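Putative aliphatic sulfonates-binding protein (Escherichia coli, PDB 2X26) is the putative periplasmic binding component of an ABC-type transport system that takes up aliphatic sulfonates. Local coordinates at residues L24-K27 / K33-W36; E26-E31 / F209-A214; S186-A191 / G204-F209. All coordinates share one frame; numbering follows the deposited sequence.

The three contacts illustrate how one long helix, 199-218, can tie several elements of an alpha/beta domain together. Interaction 1 seats helix 24-28 on the edge strand 33-38; interaction 3 seats helix 199-218 on strand 186-191 of the same mixed sheet; interaction 2 joins the two helices by a surface ion pair. Centres of interactions 1 and 2 lie about 8 Å apart, those of 2 and 3 about 11 Å, and those of 1 and 3 about 14 Å. F209 links them, its CE1 lying 3.9 Å from L25 CD1 and 4.0 Å from W36 CH2. In interaction 3 the side chain of Y188 lies about 4 Å from a bound glycerol, which probably comes from the crystallisation liquor.

Interaction 1 of 3, residues L24-K27 / K33-W36; sequences LLEK and KISW
L25 is the apolar half of this contact, in which the short helix 24-28 lies against the edge strand 33-38. Its backbone and CB rest on I34, with CB 4.1 Å from I34 CG1, while its CD1 reaches further along the strand to the six-membered part of the indole, 4.0 Å from W36 CZ2. The methyl approaches that ring obliquely. L25 also packs against I7 of the neighbouring strand 4-9 and against T208 and F209 of helix 199-218, consistent with its burial.

E26 supplies the polar half. A turn about CB-CG (chi2 85°) folds its chain, bringing the carboxylate back across I34 toward the indole; OE2 passes 3.8 Å from I34 CG2 on the way. There it accepts a hydrogen bond from W36 NE1 at 2.9 Å, with an N-H...O angle of 158°. The carboxylate oxygen sits in the plane of the indole and is met on its syn side, although the planes of the two groups are turned 31° apart. A water gives a second bond to the same oxygen, 2.7 Å from E26 OE2, and also donates to I34 O, so the carboxylate is tied to the strand backbone as well as to the ring.

The chemistry implies a division of labour: I34 and L25 fill the space between helix and strand, while two donors converge on E26 OE2. The indole N-H is thereby satisfied at the margin of the packing, and two bonds on OE2 are likely to limit the rotation of the carboxylate.

Interaction 2 of 3, residues E26-E31 / F209-A214; sequences EKRYPE and FSEADA
R28 and E211 meet because both leave their helices with CG anti to the carbonyl carbon (chi1 -68° in each) and then run out straight. The arginine is extended from CG to NE, and E211 likewise continues in an extended line beyond CG. Two long side chains can therefore span a wide gap between backbones: the nearest CA atoms of the two segments, those of R28 and F209, are 11.9 Å apart.

The guanidinium group takes hold of the carboxylate end-on, with one terminal nitrogen for each oxygen. R28 NH2 donates to E211 OE1 at 2.6 Å, almost straight at 173°, and R28 NH1 donates to E211 OE2 at 2.8 Å. Both oxygens lie close to the guanidinium plane, so the carboxylate meets the guanidinium at its edge. The glutamate is less well aligned, since both donors approach from above the carboxylate plane and the two flat groups are tilted 37° against each other. The pair is thus bidentate but twisted rather than coplanar.

Both residues are exposed, so solvent probably screens part of the charge attraction; two simultaneous bonds should nevertheless restrict rotation of the carboxylate. R28 NH1 has a further, weak hydrogen bond to T208 OG1, one turn before E211 on the same helix. Beneath the ion pair the helices meet through apolar packing, with A212 against L24.

This is a bidentate arginine-glutamate salt bridge between helices, here joining residues 183 positions apart in sequence. It ties helix 24-28, near the amino-terminal end of the chain, to helix 199-218 within one alpha/beta domain of a periplasmic binding-protein fold.

Interaction 3 of 3, residues S186-A191 / G204-F209; sequences SFYLAA and GVLATF
Y188 receives helix 199-218 through a CH-pi contact and a second, slipped aromatic one. In the CH-pi contact, L206 CD2 sits over one face of the phenol, 4.1 Å from the ring centroid and 28° off its normal. This methyl comes closest to the inner end of the ring, at 3.7 Å from Y188 CG. In L206 a chi2 of 176° carries CD1 out in line, anti to CA, and leaves CD2 as the branch turned onto the phenol face.

The aromatic contact with F209 has nearly parallel planes, 21° apart, but the rings are slid so far that they barely overlap, with centroids 5.7 Å apart. What touches is Y188 CE2 with F209 CD2, at 3.6 Å.

Among polar interactions, the tyrosine hydroxyl is hydrogen-bonded to OE2 of E80, on the adjoining strand 74-80. Within the helix, T208 OG1 donates to G204 O at 2.9 Å, and T208 N reaches the same oxygen from the opposite face of its plane.

Replacing Y188 by an alanine would probably open a gap beneath L206 and F209 and leave E80 without its phenolic partner. The chemistry is thus amphipathic: the ring carbons serve the buried interface of strand and helix, while the hydroxyl is anchored to a carboxylate within the sheet.

Interaction 1 of 3, residues L24-K27 / K33-W36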
loop_
_atom_site.group_PDB
_atom_site.type_symbol
_atom_site.label_atom_id
_atom_site.label_comp_id
_atom_site.label_asym_id
_atom_site.label_seq_id
_atom_site.Cartn_x
_atom_site.Cartn_y
_atom_site.Cartn_z
ATOM N N LEU A 24 1.389 19.715 -4.580
ATOM C CA LEU A 24 2.807 19.838 -4.202
ATOM C C LEU A 24 3.775 19.473 -5.321
ATOM O O LEU A 24 4.761 20.180 -5.520
ATOM C CB LEU A 24 3.105 18.985 -2.976
ATOM C CG LEU A 24 2.335 19.328 -1.692
ATOM C CD1 LEU A 24 2.757 18.319 -0.652
ATOM C CD2 LEU A 24 2.590 20.806 -1.246
ATOM N N LEU A 25 3.479 18.412 -6.076
ATOM C CA LEU A 25 4.378 17.999 -7.163
ATOM C C LEU A 25 4.340 18.968 -8.323
ATOM O O LEU A 25 5.355 19.268 -8.921
ATOM C CB LEU A 25 4.035 16.594 -7.670
ATOM C CG LEU A 25 4.348 15.443 -6.727
ATOM C CD1 LEU A 25 4.093 14.123 -7.414
ATOM C CD2 LEU A 25 5.787 15.447 -6.180
ATOM N N GLU A 26 3.148 19.453 -8.640
ATOM C CA GLU A 26 3.030 20.414 -9.725
ATOM C C GLU A 26 3.861 21.655 -9.412
ATOM O O GLU A 26 4.523 22.186 -10.303
ATOM C CB GLU A 26 1.564 20.751 -9.987
ATOM C CG GLU A 26 0.731 19.603 -10.603
ATOM C CD GLU A 26 0.170 18.636 -9.599
ATOM O OE1 GLU A 26 0.469 18.738 -8.396
ATOM O OE2 GLU A 26 -0.600 17.750 -10.026
ATOM N N LYS A 27 3.832 22.096 -8.159
ATOM C CA LYS A 27 4.562 23.281 -7.768
ATOM C C LYS A 27 6.057 22.988 -7.644
ATOM O O LYS A 27 6.880 23.823 -8.043
ATOM C CB LYS A 27 4.016 23.810 -6.452
ATOM C CG LYS A 27 2.615 24.369 -6.567
ATOM C CD LYS A 27 2.179 24.989 -5.241
ATOM C CE LYS A 27 1.786 23.955 -4.190
ATOM N NZ LYS A 27 1.969 24.409 -2.754
ATOM N N LYS A 33 5.423 17.214 -16.498
ATOM C CA LYS A 33 3.990 17.010 -16.602
ATOM C C LYS A 33 3.565 15.947 -15.588
ATOM O O LYS A 33 3.836 14.759 -15.782
ATOM C CB LYS A 33 3.626 16.550 -17.998
ATOM C CG LYS A 33 2.145 16.513 -18.246
ATOM C CD LYS A 33 1.859 16.103 -19.677
ATOM C CE LYS A 33 0.746 15.086 -19.749
ATOM N NZ LYS A 33 0.408 14.819 -21.165
ATOM N N ILE A 34 2.918 16.390 -14.508
ATOM C CA ILE A 34 2.480 15.492 -13.456
ATOM C C ILE A 34 1.051 15.080 -13.802
ATOM O O ILE A 34 0.196 15.938 -14.096
ATOM C CB ILE A 34 2.458 16.187 -12.074
ATOM C CG1 ILE A 34 3.839 16.848 -11.726
ATOM C CG2 ILE A 34 2.017 15.181 -10.989
ATOM C CD1 ILE A 34 5.035 15.841 -11.737
ATOM N N SER A 35 0.774 13.782 -13.787
ATOM C CA SER A 35 -0.610 13.292 -13.947
ATOM C C SER A 35 -0.959 12.177 -12.936
ATOM O O SER A 35 -0.088 11.457 -12.419
ATOM C CB SER A 35 -0.914 12.825 -15.350
ATOM O OG SER A 35 -0.094 11.750 -15.728
ATOM N N TRP A 36 -2.224 12.086 -12.634
ATOM C CA TRP A 36 -2.684 11.268 -11.505
ATOM C C TRP A 36 -3.746 10.322 -12.077
ATOM O O TRP A 36 -4.627 10.760 -12.808
ATOM C CB TRP A 36 -3.344 12.217 -10.485
ATOM C CG TRP A 36 -2.398 13.154 -9.839
ATOM C CD1 TRP A 36 -2.102 14.435 -10.233
ATOM C CD2 TRP A 36 -1.555 12.875 -8.705
ATOM N NE1 TRP A 36 -1.175 14.979 -9.363
ATOM C CE2 TRP A 36 -0.819 14.025 -8.444
ATOM C CE3 TRP A 36 -1.380 11.771 -7.892
ATOM C CZ2 TRP A 36 0.103 14.107 -7.377
ATOM C CZ3 TRP A 36 -0.470 11.835 -6.814
ATOM C CH2 TRP A 36 0.248 13.018 -6.572
HETATM O O HOH W 1 -1.255 17.581 -12.674
#

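Interaction 2 of 3, residues E26-E31 / F209-A214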
loop_
_atom_site.group_PDB
_atom_site.type_symbol
_atom_site.label_atom_id
_atom_site.label_comp_id
_atom_site.label_asym_id
_atom_site.label_seq_id
_atom_site.Cartn_x
_atom_site.Cartn_y
_atom_site.Cartn_z
ATOM N N GLU A 26 3.148 19.453 -8.640
ATOM C CA GLU A 26 3.030 20.414 -9.725
ATOM C C GLU A 26 3.861 21.655 -9.412
ATOM O O GLU A 26 4.523 22.186 -10.303
ATOM C CB GLU A 26 1.564 20.751 -9.987
ATOM C CG GLU A 26 0.731 19.603 -10.603
ATOM C CD GLU A 26 0.170 18.636 -9.599
ATOM O OE1 GLU A 26 0.469 18.738 -8.396
ATOM O OE2 GLU A 26 -0.600 17.750 -10.026
ATOM N N LYS A 27 3.832 22.096 -8.159
ATOM C CA LYS A 27 4.562 23.281 -7.768
ATOM C C LYS A 27 6.057 22.988 -7.644
ATOM O O LYS A 27 6.880 23.823 -8.043
ATOM C CB LYS A 27 4.016 23.810 -6.452
ATOM C CG LYS A 27 2.615 24.369 -6.567
ATOM C CD LYS A 27 2.179 24.989 -5.241
ATOM C CE LYS A 27 1.786 23.955 -4.190
ATOM N NZ LYS A 27 1.969 24.409 -2.754
ATOM N N ARG A 28 6.427 21.784 -7.125
ATOM C CA ARG A 28 7.864 21.502 -6.959
ATOM C C ARG A 28 8.630 21.198 -8.213
ATOM O O ARG A 28 9.816 21.511 -8.295
ATOM C CB ARG A 28 8.123 20.383 -5.993
ATOM C CG ARG A 28 7.755 20.802 -4.665
ATOM C CD ARG A 28 8.114 19.783 -3.676
ATOM N NE ARG A 28 7.558 20.238 -2.432
ATOM C CZ ARG A 28 7.765 19.636 -1.282
ATOM N NH1 ARG A 28 8.513 18.540 -1.255
ATOM N NH2 ARG A 28 7.219 20.136 -0.184
ATOM N N TYR A 29 7.955 20.589 -9.175
ATOM C CA TYR A 29 8.523 20.187 -10.432
ATOM C C TYR A 29 7.710 20.858 -11.618
ATOM O O TYR A 29 6.991 20.179 -12.345
ATOM C CB TYR A 29 8.493 18.668 -10.511
ATOM C CG TYR A 29 9.216 18.029 -9.347
ATOM C CD1 TYR A 29 10.616 17.966 -9.328
ATOM C CD2 TYR A 29 8.517 17.490 -8.261
ATOM C CE1 TYR A 29 11.304 17.379 -8.228
ATOM C CE2 TYR A 29 9.206 16.917 -7.158
ATOM C CZ TYR A 29 10.599 16.845 -7.177
ATOM O OH TYR A 29 11.321 16.282 -6.122
ATOM N N PRO A 30 7.837 22.178 -11.781
ATOM C CA PRO A 30 7.022 22.860 -12.809
ATOM C C PRO A 30 7.383 22.454 -14.234
ATOM O O PRO A 30 6.670 22.773 -15.179
ATOM C CB PRO A 30 7.344 24.346 -12.596
ATOM C CG PRO A 30 8.575 24.399 -11.746
ATOM C CD PRO A 30 8.616 23.129 -10.958
ATOM N N GLU A 31 8.479 21.729 -14.379
ATOM C CA GLU A 31 8.983 21.333 -15.659
ATOM C C GLU A 31 8.595 19.921 -16.045
ATOM O O GLU A 31 8.946 19.444 -17.129
ATOM C CB GLU A 31 10.493 21.450 -15.584
ATOM C CG GLU A 31 11.182 21.333 -16.839
ATOM C CD GLU A 31 12.399 22.224 -16.889
ATOM O OE1 GLU A 31 12.798 22.823 -15.834
ATOM O OE2 GLU A 31 12.935 22.313 -18.000
ATOM N N PHE A 209 5.689 12.987 -0.890
ATOM C CA PHE A 209 4.524 12.228 -0.365
ATOM C C PHE A 209 4.608 12.095 1.145
ATOM O O PHE A 209 3.593 12.101 1.839
ATOM C CB PHE A 209 4.432 10.816 -0.938
ATOM C CG PHE A 209 4.265 10.769 -2.438
ATOM C CD1 PHE A 209 3.558 11.741 -3.122
ATOM C CD2 PHE A 209 4.763 9.672 -3.146
ATOM C CE1 PHE A 209 3.395 11.656 -4.529
ATOM C CE2 PHE A 209 4.570 9.528 -4.529
ATOM C CZ PHE A 209 3.917 10.536 -5.230
ATOM N N SER A 210 5.812 11.911 1.654
ATOM C CA SER A 210 5.948 11.790 3.136
ATOM C C SER A 210 5.600 13.139 3.826
ATOM O O SER A 210 4.955 13.132 4.892
ATOM C CB SER A 210 7.357 11.280 3.503
ATOM O OG SER A 210 7.454 11.162 4.917
ATOM N N GLU A 211 6.023 14.266 3.258
ATOM C CA GLU A 211 5.629 15.602 3.776
ATOM C C GLU A 211 4.106 15.772 3.720
ATOM O O GLU A 211 3.479 16.348 4.616
ATOM C CB GLU A 211 6.245 16.737 2.964
ATOM C CG GLU A 211 7.731 16.880 3.081
ATOM C CD GLU A 211 8.246 17.980 2.166
ATOM O OE1 GLU A 211 7.703 19.115 2.211
ATOM O OE2 GLU A 211 9.162 17.706 1.364
ATOM N N ALA A 212 3.525 15.302 2.629
ATOM C CA ALA A 212 2.095 15.414 2.444
ATOM C C ALA A 212 1.345 14.553 3.452
ATOM O O ALA A 212 0.338 15.012 4.023
ATOM C CB ALA A 212 1.692 15.022 0.974
ATOM N N ASP A 213 1.841 13.343 3.739
ATOM C CA ASP A 213 1.197 12.477 4.731
ATOM C C ASP A 213 1.213 13.178 6.103
ATOM O O ASP A 213 0.207 13.136 6.817
ATOM C CB ASP A 213 1.902 11.109 4.798
ATOM C CG ASP A 213 1.077 10.047 5.516
ATOM O OD1 ASP A 213 0.663 10.264 6.684
ATOM O OD2 ASP A 213 0.889 8.961 4.954
ATOM N N ALA A 214 2.285 13.900 6.398
ATOM C CA ALA A 214 2.409 14.596 7.703
ATOM C C ALA A 214 1.340 15.694 7.923
ATOM O O ALA A 214 1.048 16.093 9.082
ATOM C CB ALA A 214 3.734 15.168 7.823
#

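Interaction 3 of 3, residues S186-A191 / G204-F209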
loop_
_atom_site.group_PDB
_atom_site.type_symbol
_atom_site.label_atom_id
_atom_site.label_comp_id
_atom_site.label_asym_id
_atom_site.label_seq_id
_atom_site.Cartn_x
_atom_site.Cartn_y
_atom_site.Cartn_z
ATOM N N SER A 186 3.674 -0.742 3.513
ATOM C CA SER A 186 3.147 -0.616 2.143
ATOM C C SER A 186 4.227 -0.041 1.278
ATOM O O SER A 186 5.239 0.502 1.773
ATOM C CB SER A 186 1.909 0.272 2.079
ATOM O OG SER A 186 2.146 1.510 2.740
ATOM N N PHE A 187 4.053 -0.165 -0.023
ATOM C CA PHE A 187 5.180 0.115 -0.935
ATOM C C PHE A 187 4.906 1.116 -2.039
ATOM O O PHE A 187 3.740 1.400 -2.381
ATOM C CB PHE A 187 5.629 -1.163 -1.616
ATOM C CG PHE A 187 6.272 -2.149 -0.684
ATOM C CD1 PHE A 187 7.580 -1.945 -0.201
ATOM C CD2 PHE A 187 5.562 -3.257 -0.287
ATOM C CE1 PHE A 187 8.216 -2.912 0.638
ATOM C CE2 PHE A 187 6.151 -4.235 0.595
ATOM C CZ PHE A 187 7.484 -4.053 1.061
ATOM N N TYR A 188 5.994 1.688 -2.556
ATOM C CA TYR A 188 5.955 2.466 -3.788
ATOM C C TYR A 188 6.759 1.659 -4.768
ATOM O O TYR A 188 7.816 1.154 -4.401
ATOM C CB TYR A 188 6.599 3.827 -3.587
ATOM C CG TYR A 188 5.737 4.650 -2.688
ATOM C CD1 TYR A 188 5.850 4.533 -1.300
ATOM C CD2 TYR A 188 4.761 5.481 -3.231
ATOM C CE1 TYR A 188 5.010 5.287 -0.476
ATOM C CE2 TYR A 188 3.920 6.241 -2.416
ATOM C CZ TYR A 188 4.058 6.120 -1.034
ATOM O OH TYR A 188 3.218 6.854 -0.218
ATOM N N LEU A 189 6.198 1.483 -5.972
ATOM C CA LEU A 189 6.863 0.736 -7.034
ATOM C C LEU A 189 7.013 1.536 -8.319
ATOM O O LEU A 189 6.207 2.430 -8.630
ATOM C CB LEU A 189 6.100 -0.576 -7.318
ATOM C CG LEU A 189 6.174 -1.575 -6.108
ATOM C CD1 LEU A 189 4.876 -1.424 -5.343
ATOM C CD2 LEU A 189 6.420 -2.968 -6.593
ATOM N N ALA A 190 8.046 1.186 -9.085
ATOM C CA ALA A 190 8.263 1.758 -10.408
ATOM C C ALA A 190 8.858 0.718 -11.308
ATOM O O ALA A 190 9.339 -0.270 -10.832
ATOM C CB ALA A 190 9.225 2.939 -10.322
ATOM N N ALA A 191 8.851 0.959 -12.622
ATOM C CA ALA A 191 9.675 0.151 -13.511
ATOM C C ALA A 191 11.160 0.454 -13.298
ATOM O O ALA A 191 11.554 1.610 -13.034
ATOM C CB ALA A 191 9.275 0.405 -14.962
ATOM N N GLY A 204 12.945 12.638 -4.399
ATOM C CA GLY A 204 12.347 13.908 -4.043
ATOM C C GLY A 204 10.844 13.741 -4.077
ATOM O O GLY A 204 10.129 14.337 -3.241
ATOM N N VAL A 205 10.365 12.944 -5.042
ATOM C CA VAL A 205 8.904 12.718 -5.145
ATOM C C VAL A 205 8.417 12.005 -3.877
ATOM O O VAL A 205 7.394 12.389 -3.241
ATOM C CB VAL A 205 8.499 11.946 -6.448
ATOM C CG1 VAL A 205 7.091 11.448 -6.351
ATOM C CG2 VAL A 205 8.672 12.875 -7.686
ATOM N N LEU A 206 9.104 10.932 -3.514
ATOM C CA LEU A 206 8.717 10.165 -2.326
ATOM C C LEU A 206 8.797 11.035 -1.067
ATOM O O LEU A 206 7.892 10.978 -0.223
ATOM C CB LEU A 206 9.572 8.899 -2.184
ATOM C CG LEU A 206 9.422 7.894 -3.354
ATOM C CD1 LEU A 206 10.365 6.720 -3.187
ATOM C CD2 LEU A 206 8.017 7.413 -3.506
ATOM N N ALA A 207 9.805 11.877 -0.993
ATOM C CA ALA A 207 9.972 12.749 0.162
ATOM C C ALA A 207 8.796 13.711 0.252
ATOM O O ALA A 207 8.288 13.971 1.368
ATOM C CB ALA A 207 11.302 13.511 0.037
ATOM N N THR A 208 8.312 14.170 -0.925
ATOM C CA THR A 208 7.117 15.000 -1.030
ATOM C C THR A 208 5.866 14.262 -0.530
ATOM O O THR A 208 5.065 14.843 0.183
ATOM C CB THR A 208 6.878 15.456 -2.470
ATOM O OG1 THR A 208 7.998 16.220 -2.914
ATOM C CG2 THR A 208 5.688 16.382 -2.533
ATOM N N PHE A 209 5.689 12.987 -0.890
ATOM C CA PHE A 209 4.524 12.228 -0.365
ATOM C C PHE A 209 4.608 12.095 1.145
ATOM O O PHE A 209 3.593 12.101 1.839
ATOM C CB PHE A 209 4.432 10.816 -0.938
ATOM C CG PHE A 209 4.265 10.769 -2.438
ATOM C CD1 PHE A 209 3.558 11.741 -3.122
ATOM C CD2 PHE A 209 4.763 9.672 -3.146
ATOM C CE1 PHE A 209 3.395 11.656 -4.529
ATOM C CE2 PHE A 209 4.570 9.528 -4.529
ATOM C CZ PHE A 209 3.917 10.536 -5.230
#